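Long-range contacts in beta-microseminoprotein (Homo sapiens, PDB 3IX0), which is a secreted seminal plasma protein that forms homodimers, interacts with PI16 and probably binds immunoglobulin: residues 1-9 / 42-51; 51-59 / 86-94. All coordinates share one frame; numbering follows the deposited sequence.

Contact 1 (1-9 / 42-51); sequences SCYFIPNEG and CYETEISCCT
Strands 2-6 and 46-51 run antiparallel, with Cys2 opposite Cys50, Phe4 opposite Ser48 and Ile5 opposite Ile47. Strand 2-6 is an outer strand, within this chain, of a four-stranded antiparallel sheet in a Greek key protein, and 46-51 lies next to it. Their axes approach to 4.6 Å at 159°. Tyr3 and Cys49 exchange two backbone hydrogen bonds, and so do Ile5 and Ile47. Thr51 N donates to Ser1 O, and a water joins Ser1 N to Thr51 O. The disulfide between Cys2 and Cys50 spans a non-hydrogen-bonded pair. Phe4 lies on the same face as this disulfide. Ser48 CB lies over the face of the Phe4 ring, 3.6 Å from its centroid, in a CH-pi contact. On the other face, Tyr3 CG sits between its backbone N and carbonyl carbon (chi1 66°). This turns the ring over Cys49, whose CB lies 4.0 Å from the centroid. Cys49 SG meets the same ring obliquely and is bonded to Cys40. The other edge of strand 2-6 pairs, through Tyr3 and Phe4, with a strand of the second subunit, so the sheet continues across the dimer. Beyond the strand, Asn7 N donates to Thr45 O, and Asn7 OD1 accepts from Gly9 N in an Asx turn. Asn7 ND2 donates to Tyr43 O at 2.9 Å and Glu44 O at 3.1 Å, both tilted from the amide plane, and bonds Arg16 O.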
ATOM      1  N   SER B   1      -0.695   1.980  -0.702  1.00 27.20           N
ATOM      2  CA  SER B   1       0.746   1.829  -0.716  1.00 32.19           C
ATOM      3  C   SER B   1       1.311   2.440   0.557  1.00 26.20           C
ATOM      4  O   SER B   1       0.858   3.494   1.002  1.00 15.65           O
ATOM      5  CB  SER B   1       1.354   2.495  -1.957  1.00 41.28           C
ATOM      6  OG  SER B   1       0.914   3.838  -2.107  1.00 45.31           O
ATOM      7  N   CYS B   2       2.305   1.776   1.137  1.00 16.24           N
ATOM      8  CA  CYS B   2       2.884   2.216   2.396  1.00 15.13           C
ATOM      9  C   CYS B   2       4.396   2.253   2.272  1.00 23.83           C
ATOM     10  O   CYS B   2       4.978   1.528   1.470  1.00 24.18           O
ATOM     11  CB  CYS B   2       2.499   1.258   3.534  1.00 15.36           C
ATOM     12  SG  CYS B   2       0.710   0.828   3.704  1.00 19.67           S
ATOM     13  N   TYR B   3       5.031   3.113   3.054  1.00 21.42           N
ATOM     14  CA  TYR B   3       6.463   2.998   3.265  1.00 16.58           C
ATOM     15  C   TYR B   3       6.716   2.697   4.727  1.00 13.98           C
ATOM     16  O   TYR B   3       5.879   2.996   5.564  1.00 14.54           O
ATOM     17  CB  TYR B   3       7.255   4.234   2.778  1.00 20.32           C
ATOM     18  CG  TYR B   3       7.023   5.550   3.511  1.00 22.33           C
ATOM     19  CD1 TYR B   3       7.581   5.778   4.758  1.00 20.91           C
ATOM     20  CD2 TYR B   3       6.288   6.590   2.925  1.00 22.12           C
ATOM     21  CE1 TYR B   3       7.404   6.988   5.426  1.00 21.47           C
ATOM     22  CE2 TYR B   3       6.098   7.807   3.589  1.00 20.21           C
ATOM     23  CZ  TYR B   3       6.660   7.992   4.839  1.00 22.88           C
ATOM     24  OH  TYR B   3       6.493   9.170   5.518  1.00 19.48           O
ATOM     25  N   PHE B   4       7.859   2.065   4.999  1.00 12.51           N
ATOM     26  CA  PHE B   4       8.326   1.771   6.345  1.00 16.57           C
ATOM     27  C   PHE B   4       9.781   2.227   6.453  1.00 23.46           C
ATOM     28  O   PHE B   4      10.624   1.841   5.643  1.00 20.64           O
ATOM     29  CB  PHE B   4       8.250   0.274   6.643  1.00 16.85           C
ATOM     30  CG  PHE B   4       6.852  -0.280   6.670  1.00 23.92           C
ATOM     31  CD1 PHE B   4       6.258  -0.644   7.873  1.00 32.19           C
ATOM     32  CD2 PHE B   4       6.138  -0.449   5.498  1.00 25.36           C
ATOM     33  CE1 PHE B   4       4.963  -1.157   7.899  1.00 29.18           C
ATOM     34  CE2 PHE B   4       4.854  -0.968   5.517  1.00 22.35           C
ATOM     35  CZ  PHE B   4       4.268  -1.319   6.718  1.00 22.02           C
ATOM     36  N   ILE B   5      10.066   3.060   7.446  1.00 15.20           N
ATOM     37  CA  ILE B   5      11.412   3.553   7.673  1.00 16.48           C
ATOM     38  C   ILE B   5      11.735   3.352   9.139  1.00 21.39           C
ATOM     39  O   ILE B   5      10.833   3.151   9.966  1.00 19.86           O
ATOM     40  CB  ILE B   5      11.541   5.052   7.352  1.00 15.60           C
ATOM     41  CG1 ILE B   5      10.435   5.820   8.074  1.00 19.44           C
ATOM     42  CG2 ILE B   5      11.480   5.281   5.855  1.00 14.56           C
ATOM     43  CD1 ILE B   5      10.558   7.337   8.011  1.00 22.57           C
ATOM     44  N   PRO B   6      13.026   3.402   9.466  1.00 20.51           N
ATOM     45  CA  PRO B   6      13.482   3.220  10.843  1.00 22.87           C
ATOM     46  C   PRO B   6      12.898   4.297  11.727  1.00 19.93           C
ATOM     47  O   PRO B   6      12.703   5.408  11.263  1.00 20.56           O
ATOM     48  CB  PRO B   6      14.998   3.444  10.742  1.00 28.46           C
ATOM     49  CG  PRO B   6      15.340   3.190   9.295  1.00 25.57           C
ATOM     50  CD  PRO B   6      14.136   3.645   8.526  1.00 25.43           C
ATOM     51  N   ASN B   7      12.607   3.964  12.978  1.00 18.41           N
ATOM     52  CA  ASN B   7      12.305   4.967  13.980  1.00 21.73           C
ATOM     53  C   ASN B   7      13.593   5.378  14.720  1.00 21.66           C
ATOM     54  O   ASN B   7      14.134   4.619  15.513  1.00 25.18           O
ATOM     55  CB  ASN B   7      11.277   4.434  14.972  1.00 14.12           C
ATOM     56  CG  ASN B   7      10.957   5.437  16.055  1.00 19.44           C
ATOM     57  OD1 ASN B   7      11.251   6.615  15.903  1.00 22.22           O
ATOM     58  ND2 ASN B   7      10.355   4.979  17.156  1.00 18.47           N
ATOM     59  N   GLU B   8      14.101   6.569  14.459  1.00 28.29           N
ATOM     60  CA  GLU B   8      15.297   7.003  15.178  1.00 38.47           C
ATOM     61  C   GLU B   8      14.957   7.696  16.487  1.00 42.90           C
ATOM     62  O   GLU B   8      15.839   7.960  17.298  1.00 44.18           O
ATOM     63  CB  GLU B   8      16.174   7.901  14.315  1.00 34.69           C
ATOM     64  CG  GLU B   8      16.950   7.135  13.271  1.00 43.71           C
ATOM     65  CD  GLU B   8      18.094   7.939  12.714  1.00 51.34           C
ATOM     66  OE1 GLU B   8      18.053   9.187  12.841  1.00 48.74           O
ATOM     67  OE2 GLU B   8      19.030   7.321  12.158  1.00 55.56           O
ATOM     68  N   GLY B   9      13.670   7.966  16.692  1.00 44.69           N
ATOM     69  CA  GLY B   9      13.221   8.716  17.849  1.00 47.77           C
ATOM     70  C   GLY B   9      13.799  10.112  17.755  1.00 55.87           C
ATOM     71  O   GLY B   9      14.203  10.549  16.668  1.00 53.78           O
ATOM     72  N   CYS B  42       3.345   4.876  14.492  1.00 16.05           N
ATOM     73  CA  CYS B  42       4.629   4.924  15.154  1.00 15.22           C
ATOM     74  C   CYS B  42       4.891   3.628  15.923  1.00 22.51           C
ATOM     75  O   CYS B  42       4.120   3.258  16.792  1.00 17.42           O
ATOM     76  CB  CYS B  42       4.654   6.094  16.132  1.00 16.43           C
ATOM     77  SG  CYS B  42       5.996   5.995  17.348  1.00 24.38           S
ATOM     78  N   TYR B  43       5.973   2.935  15.605  1.00 21.53           N
ATOM     79  CA  TYR B  43       6.359   1.764  16.389  1.00 22.97           C
ATOM     80  C   TYR B  43       7.734   1.950  16.979  1.00 28.78           C
ATOM     81  O   TYR B  43       8.539   2.794  16.536  1.00 23.11           O
ATOM     82  CB  TYR B  43       6.410   0.478  15.543  1.00 20.76           C
ATOM     83  CG  TYR B  43       5.159   0.170  14.766  1.00 26.73           C
ATOM     84  CD1 TYR B  43       5.020   0.594  13.453  1.00 29.35           C
ATOM     85  CD2 TYR B  43       4.117  -0.543  15.341  1.00 26.69           C
ATOM     86  CE1 TYR B  43       3.874   0.324  12.734  1.00 32.17           C
ATOM     87  CE2 TYR B  43       2.965  -0.819  14.624  1.00 29.87           C
ATOM     88  CZ  TYR B  43       2.850  -0.387  13.322  1.00 34.24           C
ATOM     89  OH  TYR B  43       1.702  -0.653  12.601  1.00 40.85           O
ATOM     90  N   GLU B  44       7.996   1.107  17.965  1.00 28.10           N
ATOM     91  CA  GLU B  44       9.290   1.007  18.602  1.00 29.36           C
ATOM     92  C   GLU B  44      10.413   1.158  17.573  1.00 23.95           C
ATOM     93  O   GLU B  44      11.236   2.057  17.677  1.00 27.56           O
ATOM     94  CB  GLU B  44       9.376  -0.342  19.315  1.00 40.21           C
ATOM     95  CG  GLU B  44      10.365  -0.402  20.447  1.00 52.20           C
ATOM     96  CD  GLU B  44      10.034   0.565  21.560  1.00 59.63           C
ATOM     97  OE1 GLU B  44      10.891   1.424  21.876  1.00 60.46           O
ATOM     98  OE2 GLU B  44       8.919   0.463  22.115  1.00 60.21           O
ATOM     99  N   THR B  45      10.425   0.310  16.549  1.00 18.28           N
ATOM    100  CA  THR B  45      11.564   0.283  15.647  1.00 23.54           C
ATOM    101  C   THR B  45      11.313   0.842  14.255  1.00 22.71           C
ATOM    102  O   THR B  45      12.229   0.896  13.442  1.00 24.82           O
ATOM    103  CB  THR B  45      12.100  -1.144  15.496  1.00 28.20           C
ATOM    104  OG1 THR B  45      11.056  -1.979  14.985  1.00 33.71           O
ATOM    105  CG2 THR B  45      12.560  -1.670  16.850  1.00 24.55           C
ATOM    106  N   GLU B  46      10.089   1.274  13.978  1.00 16.62           N
ATOM    107  CA  GLU B  46       9.770   1.736  12.640  1.00 14.37           C
ATOM    108  C   GLU B  46       8.606   2.713  12.602  1.00 15.30           C
ATOM    109  O   GLU B  46       7.806   2.777  13.528  1.00 15.24           O
ATOM    110  CB  GLU B  46       9.460   0.541  11.725  1.00 17.76           C
ATOM    111  CG  GLU B  46       8.299  -0.325  12.182  1.00 22.68           C
ATOM    112  CD  GLU B  46       7.979  -1.449  11.194  1.00 43.52           C
ATOM    113  OE1 GLU B  46       8.812  -1.735  10.308  1.00 45.86           O
ATOM    114  OE2 GLU B  46       6.889  -2.046  11.299  1.00 52.31           O
ATOM    115  N   ILE B  47       8.520   3.454  11.505  1.00 12.52           N
ATOM    116  CA  ILE B  47       7.382   4.286  11.218  1.00  7.10           C
ATOM    117  C   ILE B  47       6.875   3.877   9.848  1.00 18.67           C
ATOM    118  O   ILE B  47       7.655   3.731   8.907  1.00 12.46           O
ATOM    119  CB  ILE B  47       7.766   5.776  11.178  1.00 10.70           C
ATOM    120  CG1 ILE B  47       8.427   6.207  12.493  1.00 17.06           C
ATOM    121  CG2 ILE B  47       6.528   6.639  10.924  1.00 14.19           C
ATOM    122  CD1 ILE B  47       9.125   7.545  12.391  1.00 16.09           C
ATOM    123  N   SER B  48       5.567   3.675   9.740  1.00 13.10           N
ATOM    124  CA  SER B  48       4.954   3.423   8.456  1.00 19.36           C
ATOM    125  C   SER B  48       3.952   4.536   8.133  1.00 19.50           C
ATOM    126  O   SER B  48       3.274   5.051   9.012  1.00 17.46           O
ATOM    127  CB  SER B  48       4.241   2.075   8.467  1.00 22.37           C
ATOM    128  OG  SER B  48       3.126   2.116   9.339  1.00 31.89           O
ATOM    129  N   CYS B  49       3.880   4.914   6.871  1.00 14.12           N
ATOM    130  CA  CYS B  49       2.833   5.814   6.405  1.00 17.75           C
ATOM    131  C   CYS B  49       2.189   5.185   5.181  1.00 21.26           C
ATOM    132  O   CYS B  49       2.890   4.670   4.298  1.00 19.77           O
ATOM    133  CB  CYS B  49       3.402   7.200   6.079  1.00 17.15           C
ATOM    134  SG  CYS B  49       3.939   8.098   7.578  1.00 24.05           S
ATOM    135  N   CYS B  50       0.860   5.211   5.141  1.00 16.02           N
ATOM    136  CA  CYS B  50       0.115   4.639   4.037  1.00 20.46           C
ATOM    137  C   CYS B  50      -0.842   5.692   3.496  1.00 16.39           C
ATOM    138  O   CYS B  50      -1.421   6.452   4.250  1.00 15.29           O
ATOM    139  CB  CYS B  50      -0.693   3.424   4.506  1.00 14.17           C
ATOM    140  SG  CYS B  50       0.262   2.109   5.234  1.00 13.51           S
ATOM    141  N   THR B  51      -1.032   5.724   2.183  1.00 16.00           N
ATOM    142  CA  THR B  51      -1.955   6.685   1.623  1.00 13.92           C
ATOM    143  C   THR B  51      -3.401   6.298   1.951  1.00 13.60           C
ATOM    144  O   THR B  51      -3.764   5.118   1.978  1.00 12.38           O
ATOM    145  CB  THR B  51      -1.790   6.811   0.108  1.00 11.20           C
ATOM    146  OG1 THR B  51      -2.650   7.851  -0.361  1.00 22.51           O
ATOM    147  CG2 THR B  51      -2.170   5.508  -0.587  1.00 13.45           C
TER
HETATM  148  O   HOH W   1      -2.377   2.821   1.412  1.00 13.69           O

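Contact 2 (51-59 / 86-94); sequences TLVSTPVGY and TCSVSEWII
Thr55 and Ile93 exchange two backbone hydrogen bonds, starting the antiparallel two-stranded sheet of 55-58 and 91-93. A classic beta bulge follows, with Ser90 and Glu91 both facing Gly58. Glu91 O accepts twice: from Val57 N at 2.8 Å, nearly along the C=O direction (N-H...O 174°), and from Gly58 N at 3.0 Å, on a lone pair in the carbonyl plane (N-H...O 151°). Gly58 O accepts from Ser90 N at 2.8 Å and, weakly, from Ser90 OG. A water donates to Val53 O, weakly to Ile93 O, and lies 2.6 Å from Thr55 OG1. Thr51 OG1 accepts from Val53 N in an ST turn, and Pro56 O from Arg66 NH1. Pro56 falls at a non-hydrogen-bonded position, so its missing amide hydrogen costs no cross-strand bond. Its CB stands over the six-membered ring of Trp92, 3.8 Å from the centroid. Val89 CG1 lies over the same face, with Ser54 O at the edge in plane. Val57 CG2 crosses the Glu91 chain at a slant, 3.6 Å from Glu91 CG, and Ile94 CG1 lies 3.2 Å from Val53 O. Trp92 and Ile93 pair with a strand of the second subunit. The bulge thus adds a residue without interrupting the pairing, while Pro56 adds apolar packing.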
ATOM      1  N   THR B  51      -1.032   5.724   2.183  1.00 16.00           N
ATOM      2  CA  THR B  51      -1.955   6.685   1.623  1.00 13.92           C
ATOM      3  C   THR B  51      -3.401   6.298   1.951  1.00 13.60           C
ATOM      4  O   THR B  51      -3.764   5.118   1.978  1.00 12.38           O
ATOM      5  CB  THR B  51      -1.790   6.811   0.108  1.00 11.20           C
ATOM      6  OG1 THR B  51      -2.650   7.851  -0.361  1.00 22.51           O
ATOM      7  CG2 THR B  51      -2.170   5.508  -0.587  1.00 13.45           C
ATOM      8  N   LEU B  52      -4.239   7.290   2.187  1.00 12.83           N
ATOM      9  CA  LEU B  52      -5.664   6.998   2.278  1.00 19.73           C
ATOM     10  C   LEU B  52      -6.367   7.109   0.924  1.00 18.94           C
ATOM     11  O   LEU B  52      -7.550   6.801   0.809  1.00 19.05           O
ATOM     12  CB  LEU B  52      -6.325   7.893   3.318  1.00 20.14           C
ATOM     13  CG  LEU B  52      -5.789   7.584   4.721  1.00 20.42           C
ATOM     14  CD1 LEU B  52      -5.975   8.776   5.649  1.00 14.99           C
ATOM     15  CD2 LEU B  52      -6.440   6.317   5.276  1.00 14.66           C
ATOM     16  N   VAL B  53      -5.640   7.542  -0.104  1.00 16.46           N
ATOM     17  CA  VAL B  53      -6.302   7.873  -1.366  1.00 12.87           C
ATOM     18  C   VAL B  53      -6.392   6.692  -2.321  1.00 15.17           C
ATOM     19  O   VAL B  53      -5.381   6.137  -2.726  1.00 18.27           O
ATOM     20  CB  VAL B  53      -5.613   9.043  -2.109  1.00 16.81           C
ATOM     21  CG1 VAL B  53      -6.389   9.382  -3.392  1.00  8.26           C
ATOM     22  CG2 VAL B  53      -5.499  10.263  -1.198  1.00  5.40           C
ATOM     23  N   SER B  54      -7.615   6.331  -2.696  1.00 12.65           N
ATOM     24  CA  SER B  54      -7.833   5.366  -3.755  1.00 23.80           C
ATOM     25  C   SER B  54      -7.891   6.049  -5.138  1.00 22.77           C
ATOM     26  O   SER B  54      -8.748   6.892  -5.398  1.00 16.59           O
ATOM     27  CB  SER B  54      -9.121   4.588  -3.490  1.00 29.05           C
ATOM     28  OG  SER B  54      -9.068   3.353  -4.156  1.00 43.02           O
ATOM     29  N   THR B  55      -6.968   5.675  -6.015  1.00 29.50           N
ATOM     30  CA  THR B  55      -6.865   6.260  -7.352  1.00 21.20           C
ATOM     31  C   THR B  55      -7.623   5.434  -8.385  1.00 18.14           C
ATOM     32  O   THR B  55      -7.296   4.278  -8.614  1.00 18.27           O
ATOM     33  CB  THR B  55      -5.381   6.333  -7.792  1.00 19.28           C
ATOM     34  OG1 THR B  55      -4.627   6.974  -6.771  1.00 16.93           O
ATOM     35  CG2 THR B  55      -5.213   7.105  -9.104  1.00 19.68           C
ATOM     36  N   PRO B  56      -8.641   6.028  -9.019  1.00 17.19           N
ATOM     37  CA  PRO B  56      -9.354   5.316 -10.085  1.00 16.71           C
ATOM     38  C   PRO B  56      -8.466   5.211 -11.308  1.00 21.18           C
ATOM     39  O   PRO B  56      -7.907   6.213 -11.724  1.00 22.39           O
ATOM     40  CB  PRO B  56     -10.526   6.245 -10.399  1.00  9.70           C
ATOM     41  CG  PRO B  56      -9.968   7.643 -10.000  1.00 21.96           C
ATOM     42  CD  PRO B  56      -9.222   7.356  -8.738  1.00 16.18           C
ATOM     43  N   VAL B  57      -8.360   4.021 -11.886  1.00 22.81           N
ATOM     44  CA  VAL B  57      -7.465   3.797 -13.017  1.00 20.36           C
ATOM     45  C   VAL B  57      -8.197   3.158 -14.197  1.00 24.89           C
ATOM     46  O   VAL B  57      -7.703   3.162 -15.325  1.00 28.83           O
ATOM     47  CB  VAL B  57      -6.229   2.948 -12.615  1.00 23.99           C
ATOM     48  CG1 VAL B  57      -5.314   3.746 -11.695  1.00 15.83           C
ATOM     49  CG2 VAL B  57      -6.661   1.640 -11.931  1.00 26.34           C
ATOM     50  N   GLY B  58      -9.385   2.626 -13.940  1.00 22.53           N
ATOM     51  CA  GLY B  58     -10.167   2.025 -15.001  1.00 23.06           C
ATOM     52  C   GLY B  58     -11.487   2.739 -15.221  1.00 27.35           C
ATOM     53  O   GLY B  58     -12.428   2.607 -14.437  1.00 32.66           O
ATOM     54  N   TYR B  59     -11.546   3.496 -16.307  1.00 18.34           N
ATOM     55  CA  TYR B  59     -12.754   4.187 -16.712  1.00 24.89           C
ATOM     56  C   TYR B  59     -12.531   4.735 -18.116  1.00 28.71           C
ATOM     57  O   TYR B  59     -11.422   4.663 -18.643  1.00 28.38           O
ATOM     58  CB  TYR B  59     -13.074   5.330 -15.746  1.00 25.09           C
ATOM     59  CG  TYR B  59     -11.936   6.317 -15.581  1.00 25.89           C
ATOM     60  CD1 TYR B  59     -11.820   7.413 -16.418  1.00 26.39           C
ATOM     61  CD2 TYR B  59     -10.973   6.148 -14.580  1.00 23.03           C
ATOM     62  CE1 TYR B  59     -10.796   8.317 -16.267  1.00 23.80           C
ATOM     63  CE2 TYR B  59      -9.938   7.053 -14.422  1.00 14.34           C
ATOM     64  CZ  TYR B  59      -9.853   8.134 -15.268  1.00 16.38           C
ATOM     65  OH  TYR B  59      -8.830   9.039 -15.139  1.00 18.85           O
ATOM     66  N   THR B  86     -21.628  11.736 -13.190  1.00 31.10           N
ATOM     67  CA  THR B  86     -20.652  10.742 -12.728  1.00 28.55           C
ATOM     68  C   THR B  86     -20.477   9.611 -13.724  1.00 29.85           C
ATOM     69  O   THR B  86     -21.422   9.206 -14.370  1.00 39.60           O
ATOM     70  CB  THR B  86     -21.072  10.130 -11.386  1.00 26.67           C
ATOM     71  OG1 THR B  86     -21.308  11.180 -10.446  1.00 30.07           O
ATOM     72  CG2 THR B  86     -19.981   9.223 -10.848  1.00 25.93           C
ATOM     73  N   CYS B  87     -19.254   9.116 -13.853  1.00 32.11           N
ATOM     74  CA  CYS B  87     -18.981   7.968 -14.713  1.00 22.21           C
ATOM     75  C   CYS B  87     -18.795   6.726 -13.857  1.00 25.42           C
ATOM     76  O   CYS B  87     -18.638   6.833 -12.640  1.00 28.08           O
ATOM     77  CB  CYS B  87     -17.731   8.220 -15.550  1.00 18.45           C
ATOM     78  SG  CYS B  87     -17.866   9.710 -16.605  1.00 23.86           S
ATOM     79  N   SER B  88     -18.829   5.553 -14.480  1.00 25.50           N
ATOM     80  CA  SER B  88     -18.563   4.332 -13.743  1.00 33.51           C
ATOM     81  C   SER B  88     -17.075   3.979 -13.803  1.00 26.61           C
ATOM     82  O   SER B  88     -16.416   4.180 -14.825  1.00 28.15           O
ATOM     83  CB  SER B  88     -19.439   3.172 -14.240  1.00 43.63           C
ATOM     84  OG  SER B  88     -18.928   2.622 -15.441  1.00 48.53           O
ATOM     85  N   VAL B  89     -16.561   3.471 -12.688  1.00 24.63           N
ATOM     86  CA  VAL B  89     -15.157   3.102 -12.559  1.00 24.47           C
ATOM     87  C   VAL B  89     -15.043   1.600 -12.383  1.00 19.68           C
ATOM     88  O   VAL B  89     -15.546   1.043 -11.418  1.00 21.83           O
ATOM     89  CB  VAL B  89     -14.482   3.744 -11.322  1.00 20.95           C
ATOM     90  CG1 VAL B  89     -13.016   3.176 -11.126  1.00 11.71           C
ATOM     91  CG2 VAL B  89     -14.495   5.250 -11.415  1.00 18.26           C
ATOM     92  N   SER B  90     -14.341   0.957 -13.294  1.00 15.26           N
ATOM     93  CA  SER B  90     -14.186  -0.478 -13.225  1.00 25.27           C
ATOM     94  C   SER B  90     -12.973  -0.921 -12.388  1.00 34.54           C
ATOM     95  O   SER B  90     -12.901  -2.082 -11.967  1.00 34.59           O
ATOM     96  CB  SER B  90     -14.094  -1.044 -14.638  1.00 20.89           C
ATOM     97  OG  SER B  90     -13.072  -0.386 -15.360  1.00 30.41           O
ATOM     98  N   GLU B  91     -12.023  -0.016 -12.149  1.00 34.16           N
ATOM     99  CA  GLU B  91     -10.848  -0.370 -11.341  1.00 28.67           C
ATOM    100  C   GLU B  91     -10.243   0.780 -10.542  1.00 24.93           C
ATOM    101  O   GLU B  91      -9.891   1.829 -11.099  1.00 27.97           O
ATOM    102  CB  GLU B  91      -9.754  -1.036 -12.193  1.00 32.43           C
ATOM    103  CG  GLU B  91      -8.499  -1.370 -11.366  1.00 38.04           C
ATOM    104  CD  GLU B  91      -7.391  -2.090 -12.138  1.00 37.49           C
ATOM    105  OE1 GLU B  91      -7.508  -2.279 -13.362  1.00 37.19           O
ATOM    106  OE2 GLU B  91      -6.381  -2.466 -11.505  1.00 40.63           O
ATOM    107  N   TRP B  92     -10.124   0.565  -9.233  1.00 22.57           N
ATOM    108  CA  TRP B  92      -9.447   1.500  -8.345  1.00 20.61           C
ATOM    109  C   TRP B  92      -8.161   0.872  -7.832  1.00 30.23           C
ATOM    110  O   TRP B  92      -8.049  -0.351  -7.701  1.00 27.72           O
ATOM    111  CB  TRP B  92     -10.304   1.845  -7.132  1.00 24.53           C
ATOM    112  CG  TRP B  92     -11.594   2.516  -7.421  1.00 26.15           C
ATOM    113  CD1 TRP B  92     -12.760   1.922  -7.823  1.00 17.89           C
ATOM    114  CD2 TRP B  92     -11.876   3.913  -7.300  1.00 21.66           C
ATOM    115  NE1 TRP B  92     -13.743   2.866  -7.969  1.00 23.69           N
ATOM    116  CE2 TRP B  92     -13.227   4.097  -7.655  1.00 21.62           C
ATOM    117  CE3 TRP B  92     -11.113   5.025  -6.935  1.00 24.23           C
ATOM    118  CZ2 TRP B  92     -13.835   5.345  -7.644  1.00 25.52           C
ATOM    119  CZ3 TRP B  92     -11.712   6.263  -6.924  1.00 25.15           C
ATOM    120  CH2 TRP B  92     -13.065   6.417  -7.282  1.00 31.23           C
ATOM    121  N   ILE B  93      -7.201   1.715  -7.493  1.00 26.75           N
ATOM    122  CA  ILE B  93      -5.966   1.229  -6.911  1.00 21.75           C
ATOM    123  C   ILE B  93      -5.602   2.066  -5.706  1.00 28.17           C
ATOM    124  O   ILE B  93      -5.817   3.278  -5.708  1.00 30.48           O
ATOM    125  CB  ILE B  93      -4.842   1.255  -7.939  1.00 30.79           C
ATOM    126  CG1 ILE B  93      -4.889  -0.041  -8.754  1.00 30.12           C
ATOM    127  CG2 ILE B  93      -3.499   1.445  -7.250  1.00 41.06           C
ATOM    128  CD1 ILE B  93      -3.817  -0.174  -9.791  1.00 31.38           C
ATOM    129  N   ILE B  94      -5.077   1.420  -4.667  1.00 28.57           N
ATOM    130  CA  ILE B  94      -4.632   2.134  -3.475  1.00 27.18           C
ATOM    131  C   ILE B  94      -3.444   1.476  -2.803  1.00 37.87           C
ATOM    132  O   ILE B  94      -3.513   0.308  -2.409  1.00 39.03           O
ATOM    133  CB  ILE B  94      -5.731   2.262  -2.424  1.00 31.26           C
ATOM    134  CG1 ILE B  94      -5.268   3.214  -1.323  1.00 29.75           C
ATOM    135  CG2 ILE B  94      -6.069   0.902  -1.816  1.00 33.06           C
ATOM    136  CD1 ILE B  94      -6.292   3.399  -0.236  1.00 24.86           C
ATOM    137  OXT ILE B  94      -2.412   2.127  -2.630  1.00 32.03           O
TER
HETATM  138  O   HOH W   2      -3.732   5.831  -4.660  1.00 18.18           O

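Contacts 1 and 2 flank the middle of the folded chain, with their own centres about 26 Å apart. Along the sequence contact 1 is completed first, and Thr51 belongs to both. Strand 46-51 of the four-stranded sheet is followed in the chain by strand 55-58 of the two-stranded one. The chain ends also meet here, since Ser1 and Ile94 are joined by a backbone hydrogen bond. Each contact supplies a strand that pairs with the second subunit: 2-6 from contact 1 and 91-93 from contact 2. Both chain termini therefore lie at the homodimer interface, consistent with the edge-to-edge association of the two monomers.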